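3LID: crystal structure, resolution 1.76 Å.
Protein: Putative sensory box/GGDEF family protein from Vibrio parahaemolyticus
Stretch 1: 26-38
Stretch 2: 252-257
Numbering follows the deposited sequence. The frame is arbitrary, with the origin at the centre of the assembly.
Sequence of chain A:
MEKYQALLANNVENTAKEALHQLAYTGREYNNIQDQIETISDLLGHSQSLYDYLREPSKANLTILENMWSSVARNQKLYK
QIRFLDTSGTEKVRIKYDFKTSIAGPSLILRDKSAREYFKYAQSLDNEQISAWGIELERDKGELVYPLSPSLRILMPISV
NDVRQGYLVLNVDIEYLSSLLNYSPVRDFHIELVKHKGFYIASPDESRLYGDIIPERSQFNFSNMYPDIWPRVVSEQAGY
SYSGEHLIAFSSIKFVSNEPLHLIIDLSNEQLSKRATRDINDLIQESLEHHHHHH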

# COMPACT_ATOMS: atom_id res chain seq x y z
N THR A 26 14.58 -1.83 3.06
CA THR A 26 13.14 -1.82 3.07
C THR A 26 12.69 -1.61 1.64
O THR A 26 11.63 -2.15 1.22
CB THR A 26 12.66 -0.69 3.98
OG1 THR A 26 13.03 -1.03 5.31
CG2 THR A 26 11.11 -0.55 3.89
N GLY A 27 13.44 -0.87 0.83
CA GLY A 27 13.01 -0.73 -0.58
C GLY A 27 13.00 -2.06 -1.28
O GLY A 27 12.10 -2.34 -2.10
N ARG A 28 14.02 -2.90 -1.00
CA ARG A 28 14.03 -4.24 -1.59
C ARG A 28 12.82 -5.08 -1.13
O ARG A 28 12.28 -5.88 -1.91
CB ARG A 28 15.35 -4.96 -1.18
CG ARG A 28 16.54 -4.37 -2.03
CD ARG A 28 17.83 -5.19 -1.80
NE ARG A 28 18.30 -5.15 -0.44
CZ ARG A 28 19.29 -4.39 -0.01
NH1 ARG A 28 19.91 -3.53 -0.80
NH2 ARG A 28 19.64 -4.51 1.25
N GLU A 29 12.42 -4.91 0.11
CA GLU A 29 11.22 -5.64 0.60
C GLU A 29 9.94 -5.20 -0.16
O GLU A 29 9.15 -6.07 -0.60
CB GLU A 29 10.99 -5.47 2.09
CG GLU A 29 12.19 -6.10 2.90
CD GLU A 29 11.78 -6.51 4.29
OE1 GLU A 29 11.34 -5.64 5.05
OE2 GLU A 29 11.95 -7.70 4.60
N TYR A 30 9.78 -3.89 -0.37
CA TYR A 30 8.64 -3.44 -1.20
C TYR A 30 8.76 -3.97 -2.61
O TYR A 30 7.71 -4.32 -3.21
CB TYR A 30 8.48 -1.90 -1.22
CG TYR A 30 7.77 -1.40 0.01
CD1 TYR A 30 8.49 -1.02 1.14
CD2 TYR A 30 6.35 -1.28 0.06
CE1 TYR A 30 7.82 -0.55 2.32
CE2 TYR A 30 5.73 -0.79 1.18
CZ TYR A 30 6.44 -0.41 2.30
OH TYR A 30 5.77 0.05 3.46
N ASN A 31 9.96 -3.97 -3.20
CA ASN A 31 10.05 -4.54 -4.54
C ASN A 31 9.63 -6.00 -4.57
O ASN A 31 8.96 -6.46 -5.55
CB ASN A 31 11.50 -4.49 -5.04
CG ASN A 31 12.02 -3.06 -5.28
OD1 ASN A 31 11.30 -2.08 -5.54
ND2 ASN A 31 13.32 -2.93 -5.13
N ASN A 32 10.00 -6.74 -3.54
CA ASN A 32 9.58 -8.15 -3.47
C ASN A 32 8.06 -8.28 -3.31
O ASN A 32 7.37 -9.12 -3.92
CB ASN A 32 10.30 -8.90 -2.35
CG ASN A 32 11.69 -9.36 -2.83
OD1 ASN A 32 12.05 -9.04 -3.97
ND2 ASN A 32 12.48 -10.00 -1.97
N ILE A 33 7.53 -7.44 -2.46
CA ILE A 33 6.05 -7.47 -2.30
C ILE A 33 5.36 -7.18 -3.69
O ILE A 33 4.36 -7.82 -4.07
CB ILE A 33 5.60 -6.40 -1.26
CG1 ILE A 33 5.99 -6.84 0.17
CG2 ILE A 33 4.05 -6.12 -1.36
CD1 ILE A 33 5.23 -8.06 0.68
N GLN A 34 5.88 -6.20 -4.41
CA GLN A 34 5.32 -5.91 -5.74
C GLN A 34 5.37 -7.17 -6.64
O GLN A 34 4.37 -7.50 -7.33
CB GLN A 34 6.11 -4.79 -6.39
CG GLN A 34 5.73 -4.66 -7.86
CD GLN A 34 6.07 -3.34 -8.47
OE1 GLN A 34 6.40 -2.38 -7.83
NE2 GLN A 34 5.87 -3.28 -9.77
N ASP A 35 6.49 -7.88 -6.64
CA ASP A 35 6.62 -9.13 -7.49
C ASP A 35 5.54 -10.15 -7.02
O ASP A 35 4.89 -10.83 -7.84
CB ASP A 35 8.02 -9.72 -7.20
CG ASP A 35 8.33 -10.90 -8.09
OD1 ASP A 35 8.68 -10.70 -9.24
OD2 ASP A 35 8.15 -12.00 -7.58
N GLN A 36 5.33 -10.27 -5.72
CA GLN A 36 4.39 -11.26 -5.15
C GLN A 36 2.94 -10.84 -5.62
O GLN A 36 2.10 -11.66 -6.00
CB GLN A 36 4.47 -11.18 -3.62
CG GLN A 36 3.66 -12.13 -2.84
CD GLN A 36 3.86 -11.97 -1.29
OE1 GLN A 36 4.95 -11.57 -0.80
NE2 GLN A 36 2.82 -12.29 -0.53
N ILE A 37 2.66 -9.53 -5.55
CA ILE A 37 1.35 -9.03 -5.98
C ILE A 37 1.16 -9.26 -7.53
O ILE A 37 0.06 -9.71 -8.00
CB ILE A 37 1.29 -7.54 -5.74
CG1 ILE A 37 1.08 -7.26 -4.23
CG2 ILE A 37 0.01 -6.98 -6.50
CD1 ILE A 37 1.34 -5.75 -3.97
N GLU A 38 2.17 -8.97 -8.31
CA GLU A 38 2.08 -9.24 -9.77
C GLU A 38 1.81 -10.69 -10.09
O GLU A 38 0.97 -10.98 -10.93
CB GLU A 38 3.31 -8.75 -10.51
CG GLU A 38 3.45 -7.19 -10.39
CD GLU A 38 4.79 -6.68 -10.91
OE1 GLU A 38 5.79 -7.44 -10.93
OE2 GLU A 38 4.86 -5.46 -11.24
N SER A 252 13.70 6.66 -2.71
CA SER A 252 12.44 6.57 -3.52
C SER A 252 12.29 5.20 -4.15
O SER A 252 13.30 4.62 -4.62
CB SER A 252 12.36 7.67 -4.58
OG SER A 252 12.43 8.93 -3.94
N ILE A 253 11.03 4.71 -4.21
CA ILE A 253 10.81 3.48 -5.00
C ILE A 253 9.64 3.72 -5.85
O ILE A 253 8.96 4.78 -5.70
CB ILE A 253 10.48 2.28 -4.14
CG1 ILE A 253 9.23 2.56 -3.34
CG2 ILE A 253 11.75 1.94 -3.27
CD1 ILE A 253 8.82 1.30 -2.36
N LYS A 254 9.43 2.79 -6.81
CA LYS A 254 8.19 2.86 -7.56
C LYS A 254 7.43 1.59 -7.18
O LYS A 254 7.93 0.51 -7.45
CB LYS A 254 8.43 2.96 -9.05
CG LYS A 254 8.88 4.43 -9.36
CD LYS A 254 9.00 4.67 -10.84
CE LYS A 254 9.65 6.02 -11.17
NZ LYS A 254 9.10 7.08 -10.31
N PHE A 255 6.30 1.76 -6.47
CA PHE A 255 5.62 0.57 -5.91
C PHE A 255 4.27 0.41 -6.65
O PHE A 255 3.29 1.12 -6.31
CB PHE A 255 5.40 0.75 -4.40
CG PHE A 255 4.73 -0.42 -3.78
CD1 PHE A 255 5.34 -1.69 -3.73
CD2 PHE A 255 3.46 -0.26 -3.23
CE1 PHE A 255 4.69 -2.77 -3.13
CE2 PHE A 255 2.80 -1.32 -2.62
CZ PHE A 255 3.38 -2.57 -2.53
N VAL A 256 4.26 -0.53 -7.63
CA VAL A 256 3.08 -0.80 -8.45
C VAL A 256 2.51 0.53 -8.99
O VAL A 256 1.32 0.81 -8.87
CB VAL A 256 1.97 -1.59 -7.62
CG1 VAL A 256 1.07 -2.34 -8.65
CG2 VAL A 256 2.60 -2.54 -6.57
N SER A 257 3.39 1.37 -9.51
CA SER A 257 2.98 2.70 -9.97
C SER A 257 4.10 3.25 -10.82
O SER A 257 5.24 2.95 -10.59
CB SER A 257 2.83 3.64 -8.77
OG SER A 257 2.48 4.94 -9.20
O HOH W 1 11.73 0.71 -6.92
O HOH W 2 6.18 -0.30 -10.52

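A helix packs closely against a neighbouring segment of the same chain when its surface alternates low places with projecting side chains, and residues 26-38 of this sensory box/GGDEF family protein illustrate the rule. The helix runs almost parallel to the strand at 252-254, with 6° between their directions and 9.1 Å between axes at closest approach. The low place is Gly27. Because it has no side chain, Ile253 can bring its CG2 to 4.0 Å from Gly27 CA; an ideally placed CB there would lie a tight 3.4 Å from that methyl. The other branch of Ile253 points across the helix direction and sets CD1 3.4 Å from Tyr30 CB, so a single isoleucine fills the space over the glycine and abuts the tyrosine one turn on.

Beyond the strand the chain supplies its largest bump, Phe255. Its CA-to-CB bond points sideways, but the ring ends nearer the helix. Tyr30 presents its edge to the phenylalanine face, with planes at 87° and centroids 5.3 Å apart, an arrangement that sets the positive rim of one ring against the electron-rich face of the other. Ile33 CG2 meets the ring edge 3.8 Å from Phe255 CZ, and Ile37 CD1 approaches the same CZ at 4.0 Å. Ile37 CD1 also lies 4.3 Å from Val256 CG2, extending the apolar contact.

Polar chemistry borders this packing. Gln34 is extended, and its OE1 accepts a nearly straight hydrogen bond from Val256 N at 2.8 Å, satisfying the backbone amide of Val256, which lies in the loop or turn. The amide's other end is held too: Gln34 NE2 donates to Glu38 OE2 at 2.8 Å, one turn along the helix. Where direct contact gives out, water 1 bridges the gap, donating to Asn31 OD1 and accepting from Lys254 N, each at 3.1 Å.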